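PDB 3K85: D-glycero-D-manno-heptose 1-phosphate kinase from Bacteroides thetaiotaomicron, which probably transfers a phosphate group from ATP to a sugar substrate, D-glycero-D-manno-heptose 1-phosphate. Local coordinates for residues K64-L67 with L72-D75; I53-Y58 with G76-I81; K82-R87 with T118-I123; C43-T48 with I128-L133; N105-P108 with G112-T115. All blocks are in the same frame, centred on the assembly; numbering follows the deposited sequence.

Contact 1. Residues K64-L67 with L72-D75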
# COMPACT_ATOMS: atom_id res chain seq x y z
N LYS A 64 -37.19 8.05 17.10
CA LYS A 64 -37.76 7.96 18.44
C LYS A 64 -36.86 8.50 19.54
O LYS A 64 -35.64 8.54 19.41
CB LYS A 64 -38.10 6.50 18.77
CG LYS A 64 -39.22 5.94 17.93
CD LYS A 64 -39.48 4.48 18.27
CE LYS A 64 -40.77 3.99 17.61
NZ LYS A 64 -40.75 4.19 16.13
N SER A 65 -37.50 8.91 20.63
CA SER A 65 -36.80 9.44 21.78
C SER A 65 -36.92 8.34 22.84
O SER A 65 -37.93 7.64 22.89
CB SER A 65 -37.49 10.72 22.26
OG SER A 65 -36.76 11.36 23.29
N TYR A 66 -35.88 8.16 23.65
CA TYR A 66 -35.87 7.14 24.71
C TYR A 66 -35.29 7.73 25.98
O TYR A 66 -34.51 8.69 25.93
CB TYR A 66 -35.02 5.94 24.31
CG TYR A 66 -35.51 5.16 23.12
CD1 TYR A 66 -36.45 4.14 23.27
CD2 TYR A 66 -35.03 5.44 21.84
CE1 TYR A 66 -36.88 3.40 22.17
CE2 TYR A 66 -35.46 4.71 20.74
CZ TYR A 66 -36.38 3.69 20.90
OH TYR A 66 -36.80 2.97 19.80
N LEU A 67 -35.67 7.16 27.11
CA LEU A 67 -35.16 7.63 28.39
C LEU A 67 -33.71 7.16 28.50
O LEU A 67 -33.40 5.98 28.27
CB LEU A 67 -36.01 7.03 29.52
CG LEU A 67 -37.45 6.70 29.10
CD1 LEU A 67 -38.18 6.06 30.27
CD2 LEU A 67 -38.17 7.95 28.62
N LEU A 72 -29.89 -0.35 25.91
CA LEU A 72 -31.15 -0.13 25.20
C LEU A 72 -31.63 -1.42 24.59
O LEU A 72 -30.89 -2.12 23.89
CB LEU A 72 -30.99 0.93 24.11
CG LEU A 72 -30.81 2.39 24.54
CD1 LEU A 72 -30.67 3.27 23.31
CD2 LEU A 72 -32.00 2.84 25.37
N GLU A 73 -32.89 -1.74 24.85
CA GLU A 73 -33.51 -2.95 24.35
C GLU A 73 -33.55 -3.02 22.83
O GLU A 73 -33.99 -2.09 22.17
CB GLU A 73 -34.92 -3.06 24.93
CG GLU A 73 -35.86 -1.88 24.59
CD GLU A 73 -35.33 -0.49 25.02
OE1 GLU A 73 -35.04 -0.29 26.22
OE2 GLU A 73 -35.22 0.40 24.14
N ILE A 74 -33.09 -4.13 22.26
CA ILE A 74 -33.12 -4.27 20.82
C ILE A 74 -34.56 -4.54 20.36
O ILE A 74 -34.96 -5.69 20.19
CB ILE A 74 -32.15 -5.40 20.36
CG1 ILE A 74 -30.70 -4.93 20.47
CG2 ILE A 74 -32.41 -5.78 18.90
CD1 ILE A 74 -30.30 -4.45 21.84
N ASP A 75 -35.32 -3.46 20.17
CA ASP A 75 -36.72 -3.56 19.72
C ASP A 75 -36.81 -4.11 18.31
O ASP A 75 -37.70 -4.88 17.98
CB ASP A 75 -37.39 -2.18 19.70
CG ASP A 75 -37.45 -1.54 21.06
OD1 ASP A 75 -37.99 -2.18 22.00
OD2 ASP A 75 -36.98 -0.40 21.20
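Tyr66 is the one side chain of 64-67 that carries this contact, and it meets three different residues of 72-75 along its length. The apolar part lies at the root of the ring, where Tyr66 CB stands 4.5 Å from Leu72 CD2. That is a loose touch, and Leu72 is buried more firmly against Ile53 of the neighbouring strand.

Carboxylates approach further out. Glu73 CG is wedged between its own backbone N and carbonyl carbon (chi1 59°) and the chain bends again at chi2, which curls the acid back until OE2 lies 4.0 Å from Tyr66 CE1. The approach to the ring is oblique. Asp75 reaches in from the opposite direction, its carboxylate plane turned 18° from the ring, with OD2 3.7 Å from Tyr66 OH. That gap is bridged rather than closed: Lys82 NZ takes a hydrogen bond with the hydroxyl and a salt bridge with Asp75 OD2, so one ammonium group ties both sides together and probably offsets the acid beside the ring.

Within the backbone, Ile74 is the centre of an inverse gamma turn, marked by a weak hydrogen bond from Asp75 N to Glu73 O (2.8 Å). The arrangement is that of a beta-to-alpha connection: the second strand of the hairpin formed by 52-57 and 62-67 is joined to helix 79-91 by a loop that turns back alongside its aromatic side chain.

Contact 2. Residues I53-Y58 with G76-I81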
# COMPACT_ATOMS: atom_id res chain seq x y z
N ILE A 53 -32.24 10.39 24.99
CA ILE A 53 -31.41 9.89 23.92
C ILE A 53 -32.30 9.84 22.69
O ILE A 53 -33.15 8.97 22.54
CB ILE A 53 -30.85 8.49 24.21
CG1 ILE A 53 -30.30 7.87 22.92
CG2 ILE A 53 -31.92 7.62 24.84
CD1 ILE A 53 -29.77 6.47 23.09
N GLU A 54 -32.09 10.81 21.81
CA GLU A 54 -32.88 10.95 20.60
C GLU A 54 -32.21 10.34 19.38
O GLU A 54 -31.07 10.65 19.05
CB GLU A 54 -33.14 12.43 20.37
CG GLU A 54 -33.65 13.14 21.61
CD GLU A 54 -33.84 14.63 21.41
OE1 GLU A 54 -34.62 15.01 20.50
OE2 GLU A 54 -33.22 15.41 22.16
N ILE A 55 -32.95 9.47 18.70
CA ILE A 55 -32.46 8.79 17.50
C ILE A 55 -33.20 9.20 16.21
O ILE A 55 -34.42 9.03 16.10
CB ILE A 55 -32.56 7.27 17.68
CG1 ILE A 55 -31.56 6.83 18.76
CG2 ILE A 55 -32.33 6.56 16.36
CD1 ILE A 55 -31.68 5.38 19.16
N ASN A 56 -32.46 9.73 15.25
CA ASN A 56 -33.04 10.13 13.98
C ASN A 56 -32.23 9.44 12.88
O ASN A 56 -31.32 10.03 12.30
CB ASN A 56 -33.01 11.65 13.83
CG ASN A 56 -33.62 12.12 12.52
OD1 ASN A 56 -34.35 11.38 11.87
ND2 ASN A 56 -33.32 13.36 12.14
N ALA A 57 -32.56 8.18 12.61
CA ALA A 57 -31.86 7.37 11.62
C ALA A 57 -32.63 7.15 10.33
O ALA A 57 -33.47 6.25 10.23
CB ALA A 57 -31.50 6.03 12.24
N TYR A 58 -32.32 7.95 9.31
CA TYR A 58 -32.98 7.83 8.03
C TYR A 58 -32.73 6.46 7.38
O TYR A 58 -33.52 6.00 6.54
CB TYR A 58 -32.49 8.96 7.10
CG TYR A 58 -32.82 10.33 7.64
CD1 TYR A 58 -33.96 11.01 7.22
CD2 TYR A 58 -32.03 10.92 8.62
CE1 TYR A 58 -34.31 12.25 7.78
CE2 TYR A 58 -32.37 12.14 9.18
CZ TYR A 58 -33.51 12.80 8.76
OH TYR A 58 -33.86 14.00 9.34
N GLY A 76 -35.87 -3.69 17.47
CA GLY A 76 -35.86 -4.09 16.08
C GLY A 76 -35.85 -2.78 15.33
O GLY A 76 -36.03 -2.73 14.11
N GLU A 77 -35.64 -1.72 16.08
CA GLU A 77 -35.60 -0.38 15.54
C GLU A 77 -34.28 0.28 15.93
O GLU A 77 -33.92 0.34 17.12
CB GLU A 77 -36.77 0.44 16.08
CG GLU A 77 -38.11 -0.24 15.87
CD GLU A 77 -39.28 0.70 16.12
OE1 GLU A 77 -39.31 1.35 17.19
OE2 GLU A 77 -40.18 0.77 15.25
N ALA A 78 -33.56 0.78 14.93
CA ALA A 78 -32.27 1.42 15.16
C ALA A 78 -31.38 0.43 15.90
O ALA A 78 -30.72 0.78 16.88
CB ALA A 78 -32.44 2.70 15.97
N SER A 79 -31.38 -0.81 15.44
CA SER A 79 -30.58 -1.86 16.07
C SER A 79 -29.10 -1.48 16.06
O SER A 79 -28.42 -1.53 17.09
CB SER A 79 -30.79 -3.18 15.34
OG SER A 79 -32.13 -3.63 15.45
N LEU A 80 -28.60 -1.11 14.88
CA LEU A 80 -27.21 -0.72 14.70
C LEU A 80 -26.74 0.31 15.71
O LEU A 80 -25.70 0.14 16.35
CB LEU A 80 -27.00 -0.20 13.28
CG LEU A 80 -26.62 -1.23 12.22
CD1 LEU A 80 -27.27 -2.56 12.49
CD2 LEU A 80 -27.01 -0.70 10.86
N ILE A 81 -27.51 1.38 15.87
CA ILE A 81 -27.17 2.43 16.83
C ILE A 81 -27.22 1.87 18.25
O ILE A 81 -26.33 2.12 19.07
CB ILE A 81 -28.16 3.60 16.73
CG1 ILE A 81 -27.94 4.35 15.42
CG2 ILE A 81 -28.02 4.51 17.94
CD1 ILE A 81 -28.87 5.53 15.25
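Ile55 is the first side chain along strand 52-57 to meet the start of helix 79-91, and it does so with both of its branches. Its CG2 methyl, set opposite the backbone N because CG1 takes chi1 -68°, is 3.9 Å from Ala78 CB and 3.8 Å from Ile81 CD1. The longer branch runs the other way, placing Ile55 CD1 4.0 Å from Ile81 CG2. The two isoleucines thus lie head to tail, the end of each chain beside the branch methyl of the other.

Such interlocking of branched side chains illustrates how an alpha/beta layer is built, here the sheet and helices of the GHMP kinase N-terminal domain, with Ala78 as the N-cap residue, whose methyl is the part that meets the strand. Asn56, next in line, turns to the other side of the sheet. Ala57 faces the helix again, and its CB touches Ile81 CD1 at 4.0 Å, so that Ile81 CD1 packs against both Ile55 and Ala57. On the far side, the Asn56 amide reaches over to the residue that ends the segment: ND2 donates to Tyr58 OH (2.9 Å), with the hydroxyl oxygen close to the amide plane and the N-H...O angle 157°.

Contact 3. Residues K82-R87 with T118-I123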
# COMPACT_ATOMS: atom_id res chain seq x y z
N LYS A 82 -28.28 1.13 18.55
CA LYS A 82 -28.44 0.54 19.87
C LYS A 82 -27.31 -0.46 20.15
O LYS A 82 -26.74 -0.46 21.24
CB LYS A 82 -29.82 -0.12 19.95
CG LYS A 82 -30.96 0.90 19.91
CD LYS A 82 -32.33 0.25 19.78
CE LYS A 82 -33.43 1.30 19.77
NZ LYS A 82 -34.76 0.68 19.57
N GLY A 83 -26.99 -1.29 19.17
CA GLY A 83 -25.90 -2.24 19.35
C GLY A 83 -24.58 -1.55 19.70
O GLY A 83 -23.90 -1.92 20.66
N VAL A 84 -24.23 -0.53 18.92
CA VAL A 84 -22.99 0.19 19.17
C VAL A 84 -23.03 0.87 20.52
O VAL A 84 -22.11 0.72 21.32
CB VAL A 84 -22.73 1.26 18.09
CG1 VAL A 84 -21.45 2.00 18.40
CG2 VAL A 84 -22.65 0.59 16.72
N TYR A 85 -24.09 1.63 20.77
CA TYR A 85 -24.22 2.31 22.05
C TYR A 85 -24.11 1.35 23.24
O TYR A 85 -23.45 1.65 24.23
CB TYR A 85 -25.56 3.04 22.12
CG TYR A 85 -25.80 3.65 23.48
CD1 TYR A 85 -25.12 4.80 23.87
CD2 TYR A 85 -26.67 3.05 24.39
CE1 TYR A 85 -25.28 5.33 25.14
CE2 TYR A 85 -26.84 3.57 25.67
CZ TYR A 85 -26.14 4.71 26.04
OH TYR A 85 -26.25 5.22 27.31
N ASN A 86 -24.76 0.19 23.14
CA ASN A 86 -24.71 -0.77 24.25
C ASN A 86 -23.29 -1.31 24.47
O ASN A 86 -22.76 -1.28 25.59
CB ASN A 86 -25.68 -1.94 24.00
CG ASN A 86 -27.15 -1.51 24.11
OD1 ASN A 86 -27.48 -0.56 24.81
ND2 ASN A 86 -28.02 -2.22 23.41
N ARG A 87 -22.69 -1.78 23.37
CA ARG A 87 -21.34 -2.33 23.38
C ARG A 87 -20.34 -1.35 23.98
O ARG A 87 -19.48 -1.76 24.76
CB ARG A 87 -20.92 -2.67 21.95
CG ARG A 87 -19.79 -3.68 21.84
CD ARG A 87 -20.27 -5.09 22.17
NE ARG A 87 -19.37 -6.10 21.61
CZ ARG A 87 -18.14 -6.30 22.04
NH1 ARG A 87 -17.67 -5.55 23.03
NH2 ARG A 87 -17.36 -7.20 21.46
N THR A 118 -20.58 -0.73 7.03
CA THR A 118 -20.07 0.62 6.88
C THR A 118 -20.70 1.53 7.92
O THR A 118 -19.99 2.31 8.57
CB THR A 118 -20.35 1.16 5.47
OG1 THR A 118 -19.48 0.51 4.54
CG2 THR A 118 -20.12 2.66 5.40
N MSE A 119 -22.02 1.40 8.10
CA MSE A 119 -22.72 2.24 9.09
C MSE A 119 -22.29 1.97 10.53
O MSE A 119 -22.18 2.91 11.33
CB MSE A 119 -24.24 2.08 8.96
CG MSE A 119 -25.02 2.86 10.02
SE MSE A 119 -24.68 4.79 10.05
CE MSE A 119 -25.55 5.20 8.36
N VAL A 120 -22.09 0.70 10.87
CA VAL A 120 -21.64 0.34 12.22
C VAL A 120 -20.27 1.00 12.46
O VAL A 120 -20.03 1.59 13.52
CB VAL A 120 -21.50 -1.20 12.38
CG1 VAL A 120 -20.79 -1.53 13.70
CG2 VAL A 120 -22.88 -1.86 12.36
N VAL A 121 -19.38 0.91 11.48
CA VAL A 121 -18.06 1.53 11.61
C VAL A 121 -18.24 3.04 11.80
O VAL A 121 -17.65 3.63 12.70
CB VAL A 121 -17.19 1.29 10.34
CG1 VAL A 121 -15.85 2.05 10.46
CG2 VAL A 121 -16.95 -0.22 10.18
N CYS A 122 -19.05 3.65 10.95
CA CYS A 122 -19.30 5.08 11.05
C CYS A 122 -19.79 5.45 12.44
O CYS A 122 -19.28 6.37 13.07
CB CYS A 122 -20.34 5.50 10.00
SG CYS A 122 -20.69 7.26 10.02
N ILE A 123 -20.80 4.73 12.93
CA ILE A 123 -21.32 5.02 14.27
C ILE A 123 -20.22 4.87 15.30
O ILE A 123 -20.07 5.71 16.19
CB ILE A 123 -22.50 4.09 14.62
CG1 ILE A 123 -23.65 4.33 13.63
CG2 ILE A 123 -22.96 4.35 16.04
CD1 ILE A 123 -24.80 3.36 13.80
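Val84 and Ile123 make the closest approach between these two helical segments, and a single methyl does most of the work. Ile123 CG2 sits against the whole branched head of Val84: it is 3.7 Å from Val84 CB, 3.7 Å from Val84 CG1 and 3.8 Å from Val84 CG2. The two side chains meet at a slant, the isoleucine methyl resting on the fork of the valine instead of on one prong. Ile123 offers this branch because its CG1 lies beside the backbone N (chi1 -62°), which turns CG2 to the opposite side, while CG1 carries CD1 toward Ile81.

A second, looser touch comes from one helical turn earlier, where Val120 CG1 lies 4.1 Å from Val84 CG2. Val84 also packs on Leu124 and Phe127, so the residues around it on helix 115-131 are spaced as in the hole of a knobs-into-holes arrangement, with Val84 as the knob.

Further out, ordinary helical bonds fix the spacing of these side chains, such as Ile123 N to Met119 O at 2.8 Å, Met119 being present as selenomethionine. Polar ties run outward from both helices: Tyr85 OH is hydrogen-bonded to Met69 O and Lys97 N, and Thr118 OG1 to Pro9 O of strand 4-15, besides a local bond to Gly114 O in the first turn of its own helix.

Helix 137-151 joins the same core, its Ile147 touching Val84 and its Ala144 touching Val120, while the side of helix 115-131 that bears Cys122 rests on strand 39-47.

Contact 4. Residues C43-T48 with I128-L133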
# COMPACT_ATOMS: atom_id res chain seq x y z
N CYS A 43 -22.90 10.22 10.27
CA CYS A 43 -23.45 10.18 11.60
C CYS A 43 -22.96 11.39 12.35
O CYS A 43 -21.80 11.78 12.23
CB CYS A 43 -23.02 8.90 12.32
SG CYS A 43 -23.35 8.90 14.11
N THR A 44 -23.85 12.04 13.09
CA THR A 44 -23.42 13.16 13.90
C THR A 44 -24.00 12.91 15.27
O THR A 44 -25.14 12.46 15.41
CB THR A 44 -23.87 14.53 13.35
OG1 THR A 44 -24.35 15.33 14.43
CG2 THR A 44 -24.92 14.37 12.27
N ILE A 45 -23.18 13.16 16.29
CA ILE A 45 -23.59 12.96 17.66
C ILE A 45 -23.31 14.24 18.45
O ILE A 45 -22.21 14.78 18.42
CB ILE A 45 -22.82 11.77 18.31
CG1 ILE A 45 -23.21 10.47 17.60
CG2 ILE A 45 -23.15 11.66 19.79
CD1 ILE A 45 -22.52 9.24 18.16
N GLU A 46 -24.33 14.73 19.13
CA GLU A 46 -24.19 15.93 19.93
C GLU A 46 -24.68 15.64 21.33
O GLU A 46 -25.81 15.19 21.53
CB GLU A 46 -24.97 17.09 19.29
CG GLU A 46 -26.35 16.72 18.77
CD GLU A 46 -26.99 17.84 17.96
OE1 GLU A 46 -27.17 18.96 18.51
OE2 GLU A 46 -27.32 17.61 16.77
N GLU A 47 -23.81 15.87 22.31
CA GLU A 47 -24.17 15.62 23.69
C GLU A 47 -25.21 16.62 24.19
O GLU A 47 -25.25 17.77 23.75
CB GLU A 47 -22.95 15.67 24.61
CG GLU A 47 -23.30 15.31 26.05
CD GLU A 47 -22.26 15.77 27.05
OE1 GLU A 47 -21.16 15.17 27.10
OE2 GLU A 47 -22.56 16.73 27.80
N THR A 48 -26.04 16.17 25.12
CA THR A 48 -27.08 17.01 25.69
C THR A 48 -27.26 16.68 27.16
O THR A 48 -26.90 15.59 27.61
CB THR A 48 -28.43 16.81 24.97
OG1 THR A 48 -29.42 17.61 25.61
CG2 THR A 48 -28.86 15.35 25.03
N ILE A 128 -16.09 6.93 19.09
CA ILE A 128 -14.65 7.01 19.38
C ILE A 128 -14.22 8.48 19.45
O ILE A 128 -13.54 8.90 20.40
CB ILE A 128 -13.82 6.29 18.30
CG1 ILE A 128 -14.18 4.80 18.28
CG2 ILE A 128 -12.33 6.53 18.55
CD1 ILE A 128 -13.59 4.03 17.12
N GLU A 129 -14.60 9.26 18.44
CA GLU A 129 -14.28 10.68 18.39
C GLU A 129 -14.90 11.37 19.62
O GLU A 129 -14.26 12.15 20.32
CB GLU A 129 -14.87 11.28 17.11
CG GLU A 129 -14.49 12.72 16.84
CD GLU A 129 -13.00 12.91 16.71
OE1 GLU A 129 -12.35 12.08 16.04
OE2 GLU A 129 -12.47 13.89 17.28
N TRP A 130 -16.17 11.06 19.84
CA TRP A 130 -16.97 11.58 20.95
C TRP A 130 -16.30 11.30 22.31
O TRP A 130 -15.98 12.23 23.06
CB TRP A 130 -18.36 10.91 20.83
CG TRP A 130 -19.39 11.05 21.94
CD1 TRP A 130 -20.46 10.20 22.16
CD2 TRP A 130 -19.49 12.07 22.93
NE1 TRP A 130 -21.21 10.65 23.21
CE2 TRP A 130 -20.64 11.79 23.71
CE3 TRP A 130 -18.73 13.21 23.23
CZ2 TRP A 130 -21.04 12.60 24.77
CZ3 TRP A 130 -19.13 14.01 24.29
CH2 TRP A 130 -20.27 13.71 25.05
N LEU A 131 -16.05 10.03 22.62
CA LEU A 131 -15.49 9.67 23.92
C LEU A 131 -13.97 9.38 23.97
O LEU A 131 -13.51 8.70 24.89
CB LEU A 131 -16.26 8.46 24.46
CG LEU A 131 -17.77 8.52 24.22
CD1 LEU A 131 -18.39 7.15 24.41
CD2 LEU A 131 -18.41 9.53 25.14
N SER A 132 -13.21 9.91 23.01
CA SER A 132 -11.76 9.69 22.96
C SER A 132 -11.39 8.26 23.32
O SER A 132 -10.50 8.02 24.14
CB SER A 132 -11.05 10.65 23.92
OG SER A 132 -11.29 12.00 23.57
N LEU A 133 -12.06 7.30 22.70
CA LEU A 133 -11.82 5.88 22.94
C LEU A 133 -10.52 5.39 22.30
O LEU A 133 -10.17 5.79 21.20
CB LEU A 133 -12.99 5.05 22.41
CG LEU A 133 -14.38 5.44 22.92
CD1 LEU A 133 -15.42 4.64 22.18
CD2 LEU A 133 -14.47 5.19 24.42
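Ile45 and Trp130 meet by a CH-pi contact. The Ile45 CG2 methyl lies over one face of the indole, 4.2 Å from the centroid of its five-membered ring and 26° off the ring normal, with Trp130 CD1 the nearest atom at 3.9 Å. The two side chains cross at about a right angle. With CG anti to the backbone N (chi1 170°), Trp130 reaches out from the last turn of helix 115-131 toward strand 39-47. The opposite face is covered from its own helix: Leu131 CD2 stands 3.4 Å from the ring plane, displaced from the ring centre.

Glu47 supplies a second kind of contact, an aliphatic chain crossing the far end of the indole. Its CG is 3.6 Å from Trp130 CH2. The modelled carboxylate comes too near the ring edge to be trusted, and its exact position is doubtful.

After the last turn Ser132, with positive phi and two bonds back into that turn, one of them Leu133 N to Ile128 O (3.2 Å), forms a Schellman motif. An alanine at Trp130 is likely to leave Ile45 CG2 without the aromatic face it rests on and open a gap between the strand and the helix end.

Chemically, the contact is one of dispersion between hydrocarbon and pi surface, with no hydrogen bond across it, grading from a buried isoleucine to an exposed acid at the end of the strand.

Contact 5. Residues N105-P108 with G112-T115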
# COMPACT_ATOMS: atom_id res chain seq x y z
N ASN A 105 -27.51 6.98 5.13
CA ASN A 105 -26.61 6.28 4.22
C ASN A 105 -26.91 6.68 2.78
O ASN A 105 -28.00 7.18 2.49
CB ASN A 105 -26.83 4.77 4.41
CG ASN A 105 -25.64 3.93 3.98
OD1 ASN A 105 -25.35 3.80 2.79
ND2 ASN A 105 -24.93 3.37 4.96
N ASP A 106 -25.95 6.49 1.88
CA ASP A 106 -26.14 6.83 0.47
C ASP A 106 -26.56 5.60 -0.32
O ASP A 106 -26.71 5.66 -1.54
CB ASP A 106 -24.85 7.39 -0.16
CG ASP A 106 -24.51 8.78 0.33
OD1 ASP A 106 -25.45 9.56 0.61
OD2 ASP A 106 -23.31 9.11 0.41
N ALA A 107 -26.75 4.48 0.37
CA ALA A 107 -27.17 3.24 -0.28
C ALA A 107 -28.16 2.44 0.58
O ALA A 107 -28.00 2.33 1.80
CB ALA A 107 -25.95 2.39 -0.60
N PRO A 108 -29.20 1.88 -0.06
CA PRO A 108 -30.26 1.08 0.59
C PRO A 108 -29.82 -0.20 1.33
O PRO A 108 -28.64 -0.57 1.31
CB PRO A 108 -31.23 0.80 -0.56
CG PRO A 108 -30.33 0.78 -1.76
CD PRO A 108 -29.44 1.97 -1.51
N GLY A 112 -25.37 -4.26 -1.65
CA GLY A 112 -24.30 -5.21 -1.89
C GLY A 112 -22.98 -4.47 -1.87
O GLY A 112 -22.02 -4.83 -2.55
N LEU A 113 -22.95 -3.40 -1.07
CA LEU A 113 -21.78 -2.56 -0.93
C LEU A 113 -21.35 -2.51 0.52
O LEU A 113 -20.52 -1.68 0.90
CB LEU A 113 -22.11 -1.14 -1.39
CG LEU A 113 -22.61 -0.99 -2.82
CD1 LEU A 113 -23.20 0.39 -3.02
CD2 LEU A 113 -21.45 -1.22 -3.78
N GLY A 114 -21.92 -3.40 1.33
CA GLY A 114 -21.60 -3.46 2.75
C GLY A 114 -22.19 -2.32 3.57
O GLY A 114 -21.58 -1.87 4.55
N THR A 115 -23.39 -1.86 3.19
CA THR A 115 -24.06 -0.76 3.88
C THR A 115 -24.06 -0.85 5.39
O THR A 115 -23.64 0.07 6.08
CB THR A 115 -25.53 -0.63 3.45
OG1 THR A 115 -25.60 -0.32 2.05
CG2 THR A 115 -26.20 0.49 4.24
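The Asn105 amide is the flat group on which Thr115 rests. Thr115 CG2 lies over one face of it, 3.2 Å from ND2 and 3.5 Å from CG, while at the amide edge OD1 is used within its own loop. There Ala107 N donates to OD1 at 2.9 Å, in the carbonyl plane and on a lone pair, which makes an Asx turn and fixes the amide's rotation. ND2 is buried here and has no hydrogen-bonding partner in the model. A leucine in place of Asn105 would probably leave Ala107 N without its acceptor and set free the turn that presents the next residues to Thr115.

Pro108 and the run Gly112 to Thr115 belong to the Pro-X-X-X-Gly-Leu-Gly-(Ser/Thr)-Ser motif of GHMP kinases, a glycine-rich loop that in relatives wraps the phosphates of ATP. Gly112 and Gly114 both have positive phi, and the backbone of Gly112 would press a side chain against the preceding carbonyl.

Thr115 also pins the loop by its hydroxyl. OG1 stands beside the backbone N (chi1 -63°) and donates to Pro108 O at 3.1 Å, the C=O...O angle being 154° and the donor tilted 24° from the carbonyl plane. Ser111 OG bonds to the same oxygen. Apolar contact adds to this: Ala107 CB touches Leu113 CD1 at 4.2 Å, and both side chains lie on Leu10 of strand 4-15.

In the fold
Contacts 1 to 4 form a chain of neighbours across one alpha/beta layer. Contacts 1 and 2, centres about 8 Å apart, share the hairpin of strands 52-57 and 62-67, and Tyr66 O receives a probable hydrogen bond from Ile53 N at 3.0 Å. Helix 79-91 carries contact 2 into contact 3, centres about 10 Å apart, where Ile81 CG1 packs on Ile123 CD1 at 3.7 Å. Helix 115-131 then leads to contact 4 at one end and to contact 5 at the other, its centre about 15 Å from that of contact 3. Contact 5 holds the glycine-rich loop probably used for nucleotide; contact 1, about 24 Å from it between centres, lies well away.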